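PDB 3L8R: putative PTS system, cellobiose-specific IIA component from Streptococcus mutans, which probably serves as the phosphocarrier IIA component of a sugar phosphotransferase system, accepting a phosphoryl group from HPr during uptake of cellobiose-type sugars. Local coordinates for residues Ile30-Ala44 / Ala56-Ala70. Residues are numbered along the deposited sequence; the frame is centred on the assembly and turned at random.
Sequences IILNSGNARSIVHEA and AEQKLQEANDELLKA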
ATOM      1  N   ILE A  30      -2.654   4.912  15.120  1.00 20.39           N
ATOM      2  CA  ILE A  30      -2.820   4.563  13.729  1.00 18.82           C
ATOM      3  C   ILE A  30      -2.644   3.043  13.520  1.00 18.79           C
ATOM      4  O   ILE A  30      -3.560   2.369  13.062  1.00 19.21           O
ATOM      5  CB  ILE A  30      -1.887   5.435  12.833  1.00 18.90           C
ATOM      6  CG1 ILE A  30      -2.331   6.919  12.888  1.00 16.90           C
ATOM      7  CG2 ILE A  30      -1.854   4.885  11.396  1.00 16.91           C
ATOM      8  CD1 ILE A  30      -1.297   7.926  12.335  1.00 14.47           C
ATOM      9  N   ILE A  31      -1.507   2.485  13.895  1.00 18.14           N
ATOM     10  CA  ILE A  31      -1.323   1.025  13.847  1.00 18.32           C
ATOM     11  C   ILE A  31      -2.416   0.198  14.526  1.00 18.71           C
ATOM     12  O   ILE A  31      -2.921  -0.749  13.928  1.00 18.48           O
ATOM     13  CB  ILE A  31      -0.001   0.622  14.495  1.00 18.31           C
ATOM     14  CG1 ILE A  31       1.149   1.318  13.792  1.00 19.47           C
ATOM     15  CG2 ILE A  31       0.185  -0.837  14.378  1.00 20.28           C
ATOM     16  CD1 ILE A  31       2.356   1.554  14.632  1.00 19.07           C
ATOM     17  N   LEU A  32      -2.781   0.523  15.773  1.00 19.15           N
ATOM     18  CA  LEU A  32      -3.817  -0.290  16.434  1.00 20.55           C
ATOM     19  C   LEU A  32      -5.159  -0.238  15.736  1.00 20.26           C
ATOM     20  O   LEU A  32      -5.778  -1.279  15.520  1.00 19.60           O
ATOM     21  CB  LEU A  32      -4.019   0.047  17.929  1.00 21.64           C
ATOM     22  CG  LEU A  32      -2.873  -0.569  18.751  1.00 24.69           C
ATOM     23  CD1 LEU A  32      -2.611   0.216  20.055  1.00 25.29           C
ATOM     24  CD2 LEU A  32      -3.114  -2.070  19.002  1.00 25.08           C
ATOM     25  N   ASN A  33      -5.618   0.974  15.415  1.00 20.08           N
ATOM     26  CA  ASN A  33      -6.912   1.099  14.768  1.00 19.92           C
ATOM     27  C   ASN A  33      -6.916   0.617  13.339  1.00 19.46           C
ATOM     28  O   ASN A  33      -7.906   0.053  12.870  1.00 19.47           O
ATOM     29  CB  ASN A  33      -7.447   2.518  14.866  1.00 20.01           C
ATOM     30  CG  ASN A  33      -7.858   2.874  16.285  1.00 20.15           C
ATOM     31  OD1 ASN A  33      -8.509   2.077  16.970  1.00 21.43           O
ATOM     32  ND2 ASN A  33      -7.493   4.077  16.729  1.00 18.09           N
ATOM     33  N   SER A  34      -5.811   0.773  12.636  1.00 18.79           N
ATOM     34  CA  SER A  34      -5.847   0.265  11.278  1.00 18.54           C
ATOM     35  C   SER A  34      -5.653  -1.243  11.271  1.00 17.39           C
ATOM     36  O   SER A  34      -6.293  -1.935  10.470  1.00 16.93           O
ATOM     37  CB  SER A  34      -4.952   1.059  10.303  1.00 19.36           C
ATOM     38  OG  SER A  34      -3.609   0.554  10.238  1.00 23.88           O
ATOM     39  N   GLY A  35      -4.866  -1.754  12.229  1.00 17.58           N
ATOM     40  CA  GLY A  35      -4.699  -3.216  12.420  1.00 18.21           C
ATOM     41  C   GLY A  35      -6.069  -3.857  12.637  1.00 19.78           C
ATOM     42  O   GLY A  35      -6.437  -4.851  12.006  1.00 21.29           O
ATOM     43  N   ASN A  36      -6.861  -3.265  13.515  1.00 20.46           N
ATOM     44  CA  ASN A  36      -8.194  -3.755  13.762  1.00 21.05           C
ATOM     45  C   ASN A  36      -9.044  -3.691  12.500  1.00 21.04           C
ATOM     46  O   ASN A  36      -9.752  -4.661  12.163  1.00 21.32           O
ATOM     47  CB  ASN A  36      -8.851  -2.945  14.857  1.00 21.54           C
ATOM     48  CG  ASN A  36     -10.125  -3.593  15.365  1.00 23.98           C
ATOM     49  OD1 ASN A  36     -11.069  -2.911  15.756  1.00 27.16           O
ATOM     50  ND2 ASN A  36     -10.152  -4.907  15.377  1.00 25.64           N
ATOM     51  N   ALA A  37      -8.964  -2.565  11.781  1.00 19.89           N
ATOM     52  CA  ALA A  37      -9.785  -2.407  10.578  1.00 17.98           C
ATOM     53  C   ALA A  37      -9.335  -3.429   9.580  1.00 17.47           C
ATOM     54  O   ALA A  37     -10.161  -4.009   8.881  1.00 17.53           O
ATOM     55  CB  ALA A  37      -9.704  -0.976  10.002  1.00 17.70           C
ATOM     56  N   ARG A  38      -8.032  -3.719   9.539  1.00 16.60           N
ATOM     57  CA  ARG A  38      -7.607  -4.757   8.623  1.00 16.06           C
ATOM     58  C   ARG A  38      -8.174  -6.106   8.963  1.00 17.01           C
ATOM     59  O   ARG A  38      -8.528  -6.870   8.065  1.00 18.02           O
ATOM     60  CB  ARG A  38      -6.099  -4.863   8.482  1.00 15.55           C
ATOM     61  CG  ARG A  38      -5.714  -5.435   7.127  1.00 13.45           C
ATOM     62  CD  ARG A  38      -4.197  -5.775   7.119  1.00 13.10           C
ATOM     63  NE  ARG A  38      -3.659  -5.906   5.777  1.00  9.51           N
ATOM     64  CZ  ARG A  38      -3.100  -4.923   5.073  1.00  7.66           C
ATOM     65  NH1 ARG A  38      -2.939  -3.698   5.558  1.00  2.42           N
ATOM     66  NH2 ARG A  38      -2.647  -5.209   3.880  1.00  7.70           N
ATOM     67  N   SER A  39      -8.243  -6.454  10.241  1.00 17.79           N
ATOM     68  CA  SER A  39      -8.780  -7.771  10.547  1.00 18.50           C
ATOM     69  C   SER A  39     -10.255  -7.798  10.215  1.00 18.27           C
ATOM     70  O   SER A  39     -10.789  -8.839   9.845  1.00 19.18           O
ATOM     71  CB  SER A  39      -8.538  -8.171  11.998  1.00 19.14           C
ATOM     72  OG  SER A  39      -9.406  -7.464  12.872  1.00 22.89           O
ATOM     73  N   ILE A  40     -10.919  -6.656  10.309  1.00 17.27           N
ATOM     74  CA  ILE A  40     -12.332  -6.670  10.020  1.00 17.32           C
ATOM     75  C   ILE A  40     -12.537  -6.819   8.535  1.00 17.76           C
ATOM     76  O   ILE A  40     -13.490  -7.512   8.077  1.00 18.33           O
ATOM     77  CB  ILE A  40     -13.103  -5.456  10.575  1.00 16.77           C
ATOM     78  CG1 ILE A  40     -13.043  -5.421  12.099  1.00 14.16           C
ATOM     79  CG2 ILE A  40     -14.560  -5.580  10.204  1.00 19.70           C
ATOM     80  CD1 ILE A  40     -13.117  -4.021  12.637  1.00 11.89           C
ATOM     81  N   VAL A  41     -11.647  -6.199   7.766  1.00 16.42           N
ATOM     82  CA  VAL A  41     -11.787  -6.341   6.329  1.00 16.00           C
ATOM     83  C   VAL A  41     -11.658  -7.811   5.959  1.00 16.60           C
ATOM     84  O   VAL A  41     -12.404  -8.304   5.098  1.00 16.46           O
ATOM     85  CB  VAL A  41     -10.782  -5.503   5.538  1.00 15.34           C
ATOM     86  CG1 VAL A  41     -10.853  -5.900   4.067  1.00 14.43           C
ATOM     87  CG2 VAL A  41     -11.067  -4.031   5.723  1.00 14.45           C
ATOM     88  N   HIS A  42     -10.706  -8.503   6.599  1.00 17.09           N
ATOM     89  CA  HIS A  42     -10.525  -9.934   6.371  1.00 18.16           C
ATOM     90  C   HIS A  42     -11.751 -10.743   6.785  1.00 18.68           C
ATOM     91  O   HIS A  42     -12.164 -11.629   6.078  1.00 19.10           O
ATOM     92  CB  HIS A  42      -9.276 -10.469   7.047  1.00 18.17           C
ATOM     93  CG  HIS A  42      -8.045 -10.253   6.242  1.00 17.08           C
ATOM     94  ND1 HIS A  42      -7.782 -10.971   5.094  1.00 16.60           N
ATOM     95  CD2 HIS A  42      -7.018  -9.381   6.396  1.00 14.34           C
ATOM     96  CE1 HIS A  42      -6.633 -10.559   4.579  1.00 17.90           C
ATOM     97  NE2 HIS A  42      -6.150  -9.595   5.351  1.00 16.54           N
ATOM     98  N   GLU A  43     -12.374 -10.382   7.889  1.00 20.30           N
ATOM     99  CA  GLU A  43     -13.722 -10.891   8.198  1.00 21.39           C
ATOM    100  C   GLU A  43     -14.638 -10.722   6.986  1.00 21.20           C
ATOM    101  O   GLU A  43     -15.183 -11.714   6.490  1.00 21.19           O
ATOM    102  CB  GLU A  43     -14.309 -10.234   9.449  1.00 21.33           C
ATOM    103  CG  GLU A  43     -13.502 -10.463  10.712  1.00 23.01           C
ATOM    104  CD  GLU A  43     -14.311 -10.192  11.966  1.00 27.45           C
ATOM    105  OE1 GLU A  43     -14.228  -9.106  12.559  1.00 25.01           O
ATOM    106  OE2 GLU A  43     -15.059 -11.103  12.366  1.00 35.37           O
ATOM    107  N   ALA A  44     -14.734  -9.514   6.437  1.00 21.14           N
ATOM    108  CA  ALA A  44     -15.566  -9.361   5.248  1.00 21.83           C
ATOM    109  C   ALA A  44     -15.130 -10.329   4.145  1.00 23.21           C
ATOM    110  O   ALA A  44     -15.991 -10.890   3.458  1.00 23.78           O
ATOM    111  CB  ALA A  44     -15.602  -7.942   4.752  1.00 21.81           C
ATOM    112  N   ALA A  56     -20.591  -9.367   5.074  1.00 31.62           N
ATOM    113  CA  ALA A  56     -19.425  -8.795   4.417  1.00 31.44           C
ATOM    114  C   ALA A  56     -19.614  -7.303   4.162  1.00 31.15           C
ATOM    115  O   ALA A  56     -18.714  -6.502   4.448  1.00 30.15           O
ATOM    116  CB  ALA A  56     -19.124  -9.539   3.109  1.00 31.47           C
ATOM    117  N   GLU A  57     -20.802  -6.927   3.682  1.00 31.00           N
ATOM    118  CA  GLU A  57     -21.089  -5.520   3.463  1.00 31.05           C
ATOM    119  C   GLU A  57     -21.046  -4.707   4.744  1.00 31.05           C
ATOM    120  O   GLU A  57     -20.497  -3.570   4.748  1.00 30.27           O
ATOM    121  CB  GLU A  57     -22.407  -5.292   2.749  1.00 31.52           C
ATOM    122  CG  GLU A  57     -22.652  -3.794   2.558  1.00 32.10           C
ATOM    123  CD  GLU A  57     -23.772  -3.463   1.596  1.00 34.74           C
ATOM    124  OE1 GLU A  57     -23.970  -2.250   1.357  1.00 38.06           O
ATOM    125  OE2 GLU A  57     -24.454  -4.383   1.082  1.00 34.76           O
ATOM    126  N   GLN A  58     -21.615  -5.300   5.806  1.00 30.68           N
ATOM    127  CA  GLN A  58     -21.639  -4.719   7.165  1.00 30.46           C
ATOM    128  C   GLN A  58     -20.247  -4.612   7.737  1.00 29.45           C
ATOM    129  O   GLN A  58     -19.886  -3.575   8.293  1.00 29.73           O
ATOM    130  CB  GLN A  58     -22.517  -5.550   8.134  1.00 30.86           C
ATOM    131  CG  GLN A  58     -24.008  -5.270   8.040  1.00 32.16           C
ATOM    132  CD  GLN A  58     -24.874  -6.396   8.593  1.00 36.51           C
ATOM    133  OE1 GLN A  58     -24.353  -7.441   9.041  1.00 38.06           O
ATOM    134  NE2 GLN A  58     -26.220  -6.193   8.577  1.00 34.33           N
ATOM    135  N   LYS A  59     -19.475  -5.684   7.608  1.00 27.90           N
ATOM    136  CA  LYS A  59     -18.103  -5.695   8.081  1.00 27.23           C
ATOM    137  C   LYS A  59     -17.235  -4.662   7.362  1.00 26.68           C
ATOM    138  O   LYS A  59     -16.417  -3.965   8.000  1.00 25.90           O
ATOM    139  CB  LYS A  59     -17.526  -7.098   7.953  1.00 28.17           C
ATOM    140  CG  LYS A  59     -17.462  -7.922   9.280  1.00 30.32           C
ATOM    141  CD  LYS A  59     -18.707  -7.800  10.197  1.00 31.68           C
ATOM    142  CE  LYS A  59     -18.577  -8.738  11.392  1.00 31.94           C
ATOM    143  NZ  LYS A  59     -17.711  -8.195  12.478  1.00 30.90           N
ATOM    144  N   LEU A  60     -17.429  -4.523   6.049  1.00 25.81           N
ATOM    145  CA  LEU A  60     -16.797  -3.389   5.329  1.00 26.32           C
ATOM    146  C   LEU A  60     -17.139  -2.017   5.891  1.00 26.50           C
ATOM    147  O   LEU A  60     -16.333  -1.119   5.820  1.00 27.75           O
ATOM    148  CB  LEU A  60     -17.005  -3.442   3.808  1.00 25.41           C
ATOM    149  CG  LEU A  60     -16.262  -4.615   3.173  1.00 26.14           C
ATOM    150  CD1 LEU A  60     -16.692  -4.906   1.744  1.00 25.77           C
ATOM    151  CD2 LEU A  60     -14.729  -4.413   3.265  1.00 27.24           C
ATOM    152  N   GLN A  61     -18.307  -1.854   6.478  1.00 27.49           N
ATOM    153  CA  GLN A  61     -18.645  -0.576   7.114  1.00 28.94           C
ATOM    154  C   GLN A  61     -18.023  -0.424   8.521  1.00 28.92           C
ATOM    155  O   GLN A  61     -17.637   0.691   8.940  1.00 29.27           O
ATOM    156  CB  GLN A  61     -20.174  -0.349   7.151  1.00 29.38           C
ATOM    157  CG  GLN A  61     -20.531   1.105   7.400  1.00 34.90           C
ATOM    158  CD  GLN A  61     -21.981   1.349   7.868  1.00 42.56           C
ATOM    159  OE1 GLN A  61     -22.364   2.502   8.137  1.00 45.62           O
ATOM    160  NE2 GLN A  61     -22.788   0.280   7.967  1.00 44.18           N
ATOM    161  N   GLU A  62     -17.933  -1.517   9.270  1.00 28.48           N
ATOM    162  CA  GLU A  62     -17.261  -1.437  10.558  1.00 28.63           C
ATOM    163  C   GLU A  62     -15.810  -1.123  10.364  1.00 27.61           C
ATOM    164  O   GLU A  62     -15.250  -0.341  11.114  1.00 27.59           O
ATOM    165  CB  GLU A  62     -17.251  -2.774  11.243  1.00 29.41           C
ATOM    166  CG  GLU A  62     -18.388  -3.083  12.056  1.00 30.84           C
ATOM    167  CD  GLU A  62     -18.349  -4.535  12.392  1.00 35.71           C
ATOM    168  OE1 GLU A  62     -17.301  -4.989  12.968  1.00 36.10           O
ATOM    169  OE2 GLU A  62     -19.363  -5.203  12.066  1.00 35.80           O
ATOM    170  N   ALA A  63     -15.193  -1.811   9.405  1.00 26.93           N
ATOM    171  CA  ALA A  63     -13.785  -1.599   9.077  1.00 26.33           C
ATOM    172  C   ALA A  63     -13.604  -0.122   8.834  1.00 25.80           C
ATOM    173  O   ALA A  63     -12.716   0.506   9.397  1.00 25.97           O
ATOM    174  CB  ALA A  63     -13.362  -2.419   7.828  1.00 25.53           C
ATOM    175  N   ASN A  64     -14.475   0.436   8.019  1.00 25.84           N
ATOM    176  CA  ASN A  64     -14.498   1.875   7.840  1.00 27.28           C
ATOM    177  C   ASN A  64     -14.637   2.690   9.140  1.00 27.32           C
ATOM    178  O   ASN A  64     -13.860   3.638   9.352  1.00 28.62           O
ATOM    179  CB  ASN A  64     -15.560   2.282   6.808  1.00 27.81           C
ATOM    180  CG  ASN A  64     -15.142   3.510   6.017  1.00 30.19           C
ATOM    181  OD1 ASN A  64     -15.929   4.419   5.856  1.00 34.18           O
ATOM    182  ND2 ASN A  64     -13.888   3.545   5.534  1.00 30.03           N
ATOM    183  N   ASP A  65     -15.575   2.318  10.023  1.00 25.83           N
ATOM    184  CA  ASP A  65     -15.684   3.006  11.297  1.00 25.31           C
ATOM    185  C   ASP A  65     -14.346   3.066  12.004  1.00 24.61           C
ATOM    186  O   ASP A  65     -13.988   4.116  12.549  1.00 24.53           O
ATOM    187  CB  ASP A  65     -16.682   2.337  12.242  1.00 25.18           C
ATOM    188  CG  ASP A  65     -18.108   2.468  11.779  1.00 27.63           C
ATOM    189  OD1 ASP A  65     -18.411   3.451  11.034  1.00 26.55           O
ATOM    190  OD2 ASP A  65     -18.906   1.553  12.156  1.00 27.46           O
ATOM    191  N   GLU A  66     -13.632   1.946  12.024  1.00 23.21           N
ATOM    192  CA  GLU A  66     -12.325   1.902  12.664  1.00 23.19           C
ATOM    193  C   GLU A  66     -11.235   2.634  11.885  1.00 22.86           C
ATOM    194  O   GLU A  66     -10.449   3.426  12.463  1.00 22.47           O
ATOM    195  CB  GLU A  66     -11.918   0.464  12.927  1.00 22.92           C
ATOM    196  CG  GLU A  66     -13.016  -0.308  13.569  1.00 23.41           C
ATOM    197  CD  GLU A  66     -13.557   0.359  14.845  1.00 23.14           C
ATOM    198  OE1 GLU A  66     -12.919   1.264  15.449  1.00 21.25           O
ATOM    199  OE2 GLU A  66     -14.642  -0.061  15.247  1.00 24.08           O
ATOM    200  N   LEU A  67     -11.198   2.380  10.578  1.00 22.51           N
ATOM    201  CA  LEU A  67     -10.222   3.034   9.726  1.00 22.55           C
ATOM    202  C   LEU A  67     -10.299   4.531   9.906  1.00 22.29           C
ATOM    203  O   LEU A  67      -9.272   5.175  10.063  1.00 22.78           O
ATOM    204  CB  LEU A  67     -10.412   2.668   8.260  1.00 22.71           C
ATOM    205  CG  LEU A  67      -9.404   1.756   7.576  1.00 23.24           C
ATOM    206  CD1 LEU A  67      -9.454   2.107   6.094  1.00 20.89           C
ATOM    207  CD2 LEU A  67      -7.976   1.943   8.137  1.00 20.19           C
ATOM    208  N   LEU A  68     -11.505   5.075   9.914  1.00 22.00           N
ATOM    209  CA  LEU A  68     -11.689   6.513  10.116  1.00 23.26           C
ATOM    210  C   LEU A  68     -10.929   7.089  11.301  1.00 22.40           C
ATOM    211  O   LEU A  68     -10.387   8.208  11.212  1.00 21.28           O
ATOM    212  CB  LEU A  68     -13.171   6.867  10.260  1.00 24.57           C
ATOM    213  CG  LEU A  68     -13.446   8.236   9.647  1.00 29.04           C
ATOM    214  CD1 LEU A  68     -14.025   8.018   8.213  1.00 30.75           C
ATOM    215  CD2 LEU A  68     -14.351   9.157  10.566  1.00 31.78           C
ATOM    216  N   LYS A  69     -10.848   6.325  12.393  1.00 22.14           N
ATOM    217  CA  LYS A  69     -10.108   6.816  13.561  1.00 22.87           C
ATOM    218  C   LYS A  69      -8.648   6.973  13.199  1.00 23.28           C
ATOM    219  O   LYS A  69      -7.994   7.973  13.620  1.00 23.42           O
ATOM    220  CB  LYS A  69     -10.254   5.913  14.777  1.00 23.09           C
ATOM    221  CG  LYS A  69     -11.688   5.681  15.237  1.00 23.19           C
ATOM    222  CD  LYS A  69     -11.737   4.513  16.211  1.00 26.76           C
ATOM    223  CE  LYS A  69     -13.177   4.331  16.780  1.00 27.88           C
ATOM    224  NZ  LYS A  69     -13.196   3.217  17.775  1.00 30.00           N
ATOM    225  N   ALA A  70      -8.154   6.012  12.404  1.00 22.75           N
ATOM    226  CA  ALA A  70      -6.767   6.021  11.928  1.00 22.28           C
ATOM    227  C   ALA A  70      -6.539   7.141  10.933  1.00 22.85           C
ATOM    228  O   ALA A  70      -5.561   7.902  11.080  1.00 23.01           O
ATOM    229  CB  ALA A  70      -6.350   4.658  11.379  1.00 21.16           C
TER
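Lys59 NZ draws in two carboxylates, one from each helix: across the interface it makes a long salt bridge of 3.6 Å to Glu43 OE1, and within its own helix a weakly hydrogen-bonded one of 3.3 Å to Glu62 OE1. The lysine chain bends at chi2 (42°) and chi4 (80°), which brings the ammonium within range of both acids and probably eases their repulsion. Alongside this network the antiparallel helices meet through small and branched side chains, their axes approaching to 7.8 Å. Ile40 is a knob in the hole formed by Lys59, Glu62, Ala63 and Glu66; its CG2 lies 3.3 Å from Lys59 O. In return, Glu66 fits among Asn33, Asn36, Ala37 and Ile40, and its bend (chi2 -54°) turns the carboxylate toward Lys69 of the same helix, where Lys69 NZ donates to Glu66 OE1 at 3.0 Å, on the syn lone pair, in a salt bridge. Alanines permit the close approach: Ala37 CB sits 3.4 Å from Ala63 O, and Val41 CG2 packs against Ala63 CB at 3.5 Å. This is knobs-into-holes packing of a helical hairpin. The Ser34 side chain is about 8 Å from those of His95, the predicted phosphohistidine, and Asp98, the predicted magnesium ligand. Helix 91-118 completes the three-helix subunit, Leu100 touching Leu67 and Ala70, and His99 hydrogen-bonding Ser34; Arg38, pointing away from helix 53-82, hydrogen-bonds Thr102 and salt-bridges Glu108 of the second subunit.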